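Local structure of eukaryotic translation initiation factor 2A (Schizosaccharomyces pombe, 3WJ9) at residues A[5-17]-A[37-51]. The protein probably directs the binding of initiator methionyl-tRNA to 40S ribosomal subunits in a codon-dependent manner, for a small number of specific mRNAs. Numbering follows the deposited sequence.
Sequences SQFAYRSSKSIGL and ARNACYSPNGKLFAY
Strand 6-11, which carries Ala8 and Arg10, packs over strand 37-42, which carries Ala40 and Tyr42; the axes approach to 7.9 Å and run roughly antiparallel, at 149°. This chain is the beta-propeller part of a longer protein, and the contact is face-to-face packing of two adjacent blades. The hairpin of strands 6-11 and 15-19 shares its sheet with strand 401-406, so N-terminal and C-terminal strands share one blade, as in ring closure of propellers. Leu17 points CD2 at the centre of the Phe49 ring, a CH-pi contact 3.4 Å from the centroid and close to the ring normal. Ile15 CD1 reaches the edge of the same ring. Ile15 CD1 also lies 3.6 Å from Ala37 CB and 3.5 Å from Tyr51 CB. Arg10 lies near the C-terminal end of strand 6-11, beside Ile15 over Ala37. Its chain leaves extended and then bends at chi3 (63°), laying one guanidinium face over the Arg38-Asn39 peptide, at a classic beta bulge. Ala37 O sits near the guanidinium plane and takes a weak hydrogen bond from Arg10 NH1 (3.4 Å). Arg10 NH2 is held by Gln403 of strand 401-406. A leucine in place of Arg10 would probably leave Gln403 OE1 and Ala37 O without this donor and uncover the bulge peptide. In the middle of strand 6-11, Ala8 CB lies 3.5 Å from Tyr42 CE2 and 3.8 Å from Phe49 CE1. Phe405 meets the Tyr42 ring nearly at right angles. The Gln6 amide is gripped at both ends: NE2 bonds to Thr62 O, and OE1 accepts from Tyr42 OH at 3.0 Å, with the hydroxyl tilted 29° from the carbonyl plane.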
loop_
_atom_site.group_PDB
_atom_site.type_symbol
_atom_site.label_atom_id
_atom_site.label_comp_id
_atom_site.label_asym_id
_atom_site.label_seq_id
_atom_site.Cartn_x
_atom_site.Cartn_y
_atom_site.Cartn_z
ATOM N N SER A 5 -0.314 12.552 17.908
ATOM C CA SER A 5 0.253 11.399 17.215
ATOM C C SER A 5 -0.744 10.241 17.203
ATOM O O SER A 5 -0.560 9.252 17.908
ATOM C CB SER A 5 1.567 10.964 17.873
ATOM O OG SER A 5 2.429 12.068 18.089
ATOM N N GLN A 6 -1.796 10.362 16.396
ATOM C CA GLN A 6 -2.896 9.400 16.432
ATOM C C GLN A 6 -2.618 8.144 15.615
ATOM O O GLN A 6 -2.032 8.201 14.535
ATOM C CB GLN A 6 -4.200 10.045 15.940
ATOM C CG GLN A 6 -5.424 9.126 16.051
ATOM C CD GLN A 6 -6.689 9.716 15.446
ATOM O OE1 GLN A 6 -7.508 8.998 14.872
ATOM N NE2 GLN A 6 -6.858 11.025 15.583
ATOM N N PHE A 7 -3.043 7.008 16.157
ATOM C CA PHE A 7 -3.051 5.747 15.430
ATOM C C PHE A 7 -4.373 5.034 15.690
ATOM O O PHE A 7 -5.107 5.398 16.607
ATOM C CB PHE A 7 -1.868 4.866 15.840
ATOM C CG PHE A 7 -1.890 4.449 17.285
ATOM C CD1 PHE A 7 -1.262 5.220 18.248
ATOM C CD2 PHE A 7 -2.521 3.279 17.676
ATOM C CE1 PHE A 7 -1.273 4.841 19.578
ATOM C CE2 PHE A 7 -2.538 2.894 19.004
ATOM C CZ PHE A 7 -1.910 3.677 19.956
ATOM N N ALA A 8 -4.678 4.025 14.883
ATOM C CA ALA A 8 -5.890 3.239 15.075
ATOM C C ALA A 8 -5.543 1.822 15.499
ATOM O O ALA A 8 -4.436 1.352 15.256
ATOM C CB ALA A 8 -6.720 3.221 13.805
ATOM N N TYR A 9 -6.491 1.146 16.136
ATOM C CA TYR A 9 -6.299 -0.248 16.510
ATOM C C TYR A 9 -7.603 -1.016 16.374
ATOM O O TYR A 9 -8.685 -0.459 16.558
ATOM C CB TYR A 9 -5.764 -0.368 17.941
ATOM C CG TYR A 9 -6.791 -0.073 19.015
ATOM C CD1 TYR A 9 -6.998 1.222 19.464
ATOM C CD2 TYR A 9 -7.546 -1.093 19.584
ATOM C CE1 TYR A 9 -7.934 1.496 20.444
ATOM C CE2 TYR A 9 -8.484 -0.828 20.562
ATOM C CZ TYR A 9 -8.673 0.468 20.990
ATOM O OH TYR A 9 -9.605 0.736 21.966
ATOM N N ARG A 10 -7.494 -2.297 16.050
ATOM C CA ARG A 10 -8.654 -3.173 16.017
ATOM C C ARG A 10 -8.275 -4.557 16.514
ATOM O O ARG A 10 -7.567 -5.299 15.837
ATOM C CB ARG A 10 -9.240 -3.257 14.609
ATOM C CG ARG A 10 -10.494 -4.113 14.525
ATOM C CD ARG A 10 -11.012 -4.202 13.101
ATOM N NE ARG A 10 -10.064 -4.864 12.213
ATOM C CZ ARG A 10 -10.028 -6.176 12.002
ATOM N NH1 ARG A 10 -10.897 -6.970 12.612
ATOM N NH2 ARG A 10 -9.132 -6.693 11.176
ATOM N N SER A 11 -8.737 -4.896 17.710
ATOM C CA SER A 11 -8.506 -6.222 18.259
ATOM C C SER A 11 -9.795 -7.026 18.189
ATOM O O SER A 11 -10.855 -6.481 17.882
ATOM C CB SER A 11 -7.998 -6.134 19.699
ATOM O OG SER A 11 -8.957 -5.522 20.543
ATOM N N SER A 12 -9.703 -8.320 18.478
ATOM C CA SER A 12 -10.877 -9.187 18.502
ATOM C C SER A 12 -11.892 -8.708 19.527
ATOM O O SER A 12 -13.064 -9.079 19.488
ATOM C CB SER A 12 -10.471 -10.629 18.810
ATOM O OG SER A 12 -9.906 -10.730 20.105
ATOM N N LYS A 13 -11.423 -7.866 20.439
ATOM C CA LYS A 13 -12.213 -7.425 21.572
ATOM C C LYS A 13 -12.762 -6.016 21.391
ATOM O O LYS A 13 -13.877 -5.718 21.820
ATOM C CB LYS A 13 -11.357 -7.520 22.833
ATOM C CG LYS A 13 -11.418 -6.342 23.773
ATOM C CD LYS A 13 -10.947 -6.809 25.127
ATOM C CE LYS A 13 -10.845 -5.703 26.140
ATOM N NZ LYS A 13 -9.975 -6.205 27.231
ATOM N N SER A 14 -11.989 -5.153 20.741
ATOM C CA SER A 14 -12.383 -3.757 20.607
ATOM C C SER A 14 -11.810 -3.101 19.360
ATOM O O SER A 14 -11.059 -3.717 18.602
ATOM C CB SER A 14 -11.952 -2.971 21.847
ATOM O OG SER A 14 -12.310 -1.605 21.740
ATOM N N ILE A 15 -12.180 -1.841 19.155
ATOM C CA ILE A 15 -11.653 -1.048 18.056
ATOM C C ILE A 15 -11.748 0.435 18.397
ATOM O O ILE A 15 -12.778 0.909 18.878
ATOM C CB ILE A 15 -12.397 -1.336 16.733
ATOM C CG1 ILE A 15 -11.890 -0.406 15.630
ATOM C CG2 ILE A 15 -13.906 -1.202 16.914
ATOM C CD1 ILE A 15 -12.571 -0.607 14.308
ATOM N N GLY A 16 -10.665 1.166 18.165
ATOM C CA GLY A 16 -10.651 2.576 18.491
ATOM C C GLY A 16 -9.504 3.365 17.900
ATOM O O GLY A 16 -8.565 2.810 17.331
ATOM N N LEU A 17 -9.601 4.682 18.034
ATOM C CA LEU A 17 -8.527 5.578 17.642
ATOM C C LEU A 17 -7.846 6.066 18.915
ATOM O O LEU A 17 -8.494 6.216 19.947
ATOM C CB LEU A 17 -9.071 6.738 16.802
ATOM C CG LEU A 17 -10.089 6.319 15.731
ATOM C CD1 LEU A 17 -10.562 7.505 14.899
ATOM C CD2 LEU A 17 -9.519 5.229 14.837
ATOM N N ALA A 37 -16.173 -5.218 14.725
ATOM C CA ALA A 37 -15.493 -4.787 13.510
ATOM C C ALA A 37 -14.663 -5.927 12.930
ATOM O O ALA A 37 -14.147 -6.768 13.667
ATOM C CB ALA A 37 -14.618 -3.579 13.787
ATOM N N ARG A 38 -14.540 -5.952 11.608
ATOM C CA ARG A 38 -13.810 -7.011 10.920
ATOM C C ARG A 38 -12.692 -6.444 10.053
ATOM O O ARG A 38 -11.841 -7.183 9.557
ATOM C CB ARG A 38 -14.758 -7.844 10.058
ATOM C CG ARG A 38 -15.476 -7.042 8.989
ATOM C CD ARG A 38 -16.242 -7.947 8.045
ATOM N NE ARG A 38 -17.344 -8.637 8.707
ATOM C CZ ARG A 38 -18.038 -9.629 8.160
ATOM N NH1 ARG A 38 -17.742 -10.056 6.939
ATOM N NH2 ARG A 38 -19.024 -10.201 8.835
ATOM N N ASN A 39 -12.704 -5.128 9.874
ATOM C CA ASN A 39 -11.715 -4.451 9.048
ATOM C C ASN A 39 -11.692 -2.960 9.362
ATOM O O ASN A 39 -12.641 -2.435 9.944
ATOM C CB ASN A 39 -12.016 -4.682 7.566
ATOM C CG ASN A 39 -10.838 -4.350 6.674
ATOM O OD1 ASN A 39 -9.697 -4.293 7.131
ATOM N ND2 ASN A 39 -11.107 -4.136 5.392
ATOM N N ALA A 40 -10.609 -2.283 8.986
ATOM C CA ALA A 40 -10.476 -0.847 9.227
ATOM C C ALA A 40 -9.368 -0.228 8.373
ATOM O O ALA A 40 -8.438 -0.920 7.961
ATOM C CB ALA A 40 -10.211 -0.581 10.701
ATOM N N CYS A 41 -9.470 1.077 8.117
ATOM C CA CYS A 41 -8.453 1.796 7.345
ATOM C C CYS A 41 -8.579 3.321 7.437
ATOM O O CYS A 41 -9.631 3.851 7.798
ATOM C CB CYS A 41 -8.508 1.374 5.873
ATOM S SG CYS A 41 -10.033 1.815 5.005
ATOM N N TYR A 42 -7.489 4.014 7.107
ATOM C CA TYR A 42 -7.472 5.473 7.020
ATOM C C TYR A 42 -7.490 5.927 5.562
ATOM O O TYR A 42 -7.023 5.209 4.676
ATOM C CB TYR A 42 -6.229 6.056 7.705
ATOM C CG TYR A 42 -6.305 6.194 9.211
ATOM C CD1 TYR A 42 -7.136 7.133 9.808
ATOM C CD2 TYR A 42 -5.511 5.410 10.035
ATOM C CE1 TYR A 42 -7.194 7.265 11.187
ATOM C CE2 TYR A 42 -5.561 5.534 11.411
ATOM C CZ TYR A 42 -6.404 6.463 11.982
ATOM O OH TYR A 42 -6.453 6.589 13.351
ATOM N N SER A 43 -8.022 7.120 5.320
ATOM C CA SER A 43 -7.855 7.777 4.029
ATOM C C SER A 43 -6.400 8.224 3.914
ATOM O O SER A 43 -5.773 8.527 4.928
ATOM C CB SER A 43 -8.820 8.960 3.884
ATOM O OG SER A 43 -8.642 9.904 4.924
ATOM N N PRO A 44 -5.853 8.247 2.684
ATOM C CA PRO A 44 -4.434 8.538 2.442
ATOM C C PRO A 44 -3.921 9.786 3.164
ATOM O O PRO A 44 -2.744 9.845 3.520
ATOM C CB PRO A 44 -4.379 8.734 0.925
ATOM C CG PRO A 44 -5.471 7.867 0.410
ATOM C CD PRO A 44 -6.573 7.972 1.428
ATOM N N ASN A 45 -4.800 10.762 3.367
ATOM C CA ASN A 45 -4.456 11.986 4.082
ATOM C C ASN A 45 -4.859 11.941 5.553
ATOM O O ASN A 45 -4.651 12.902 6.292
ATOM C CB ASN A 45 -5.104 13.194 3.403
ATOM C CG ASN A 45 -6.517 12.910 2.933
ATOM O OD1 ASN A 45 -6.797 11.847 2.382
ATOM N ND2 ASN A 45 -7.412 13.868 3.139
ATOM N N GLY A 46 -5.444 10.823 5.971
ATOM C CA GLY A 46 -5.791 10.610 7.365
ATOM C C GLY A 46 -6.876 11.514 7.919
ATOM O O GLY A 46 -6.995 11.675 9.134
ATOM N N LYS A 47 -7.673 12.108 7.038
ATOM C CA LYS A 47 -8.776 12.952 7.479
ATOM C C LYS A 47 -10.002 12.115 7.830
ATOM O O LYS A 47 -10.905 12.585 8.522
ATOM C CB LYS A 47 -9.133 13.983 6.407
ATOM C CG LYS A 47 -8.080 15.057 6.202
ATOM C CD LYS A 47 -8.577 16.145 5.263
ATOM C CE LYS A 47 -7.522 17.216 5.045
ATOM N NZ LYS A 47 -8.008 18.282 4.126
ATOM N N LEU A 48 -10.027 10.873 7.355
ATOM C CA LEU A 48 -11.171 9.997 7.588
ATOM C C LEU A 48 -10.770 8.619 8.111
ATOM O O LEU A 48 -9.639 8.171 7.924
ATOM C CB LEU A 48 -11.988 9.841 6.302
ATOM C CG LEU A 48 -12.699 11.088 5.768
ATOM C CD1 LEU A 48 -13.484 10.774 4.502
ATOM C CD2 LEU A 48 -13.610 11.673 6.832
ATOM N N PHE A 49 -11.716 7.956 8.769
ATOM C CA PHE A 49 -11.511 6.609 9.290
ATOM C C PHE A 49 -12.721 5.728 8.993
ATOM O O PHE A 49 -13.856 6.103 9.284
ATOM C CB PHE A 49 -11.241 6.648 10.798
ATOM C CG PHE A 49 -11.193 5.291 11.445
ATOM C CD1 PHE A 49 -10.054 4.509 11.361
ATOM C CD2 PHE A 49 -12.285 4.802 12.144
ATOM C CE1 PHE A 49 -10.007 3.261 11.954
ATOM C CE2 PHE A 49 -12.245 3.558 12.741
ATOM C CZ PHE A 49 -11.103 2.785 12.646
ATOM N N ALA A 50 -12.474 4.559 8.412
ATOM C CA ALA A 50 -13.549 3.633 8.076
ATOM C C ALA A 50 -13.302 2.265 8.692
ATOM O O ALA A 50 -12.183 1.760 8.662
ATOM C CB ALA A 50 -13.693 3.510 6.568
ATOM N N TYR A 51 -14.347 1.664 9.248
ATOM C CA TYR A 51 -14.244 0.300 9.742
ATOM C C TYR A 51 -15.452 -0.516 9.313
ATOM O O TYR A 51 -16.565 0.002 9.212
ATOM C CB TYR A 51 -14.090 0.278 11.263
ATOM C CG TYR A 51 -15.271 0.831 12.024
ATOM C CD1 TYR A 51 -15.333 2.175 12.360
ATOM C CD2 TYR A 51 -16.315 0.007 12.420
ATOM C CE1 TYR A 51 -16.406 2.688 13.057
ATOM C CE2 TYR A 51 -17.391 0.510 13.117
ATOM C CZ TYR A 51 -17.433 1.852 13.433
ATOM O OH TYR A 51 -18.504 2.366 14.127
#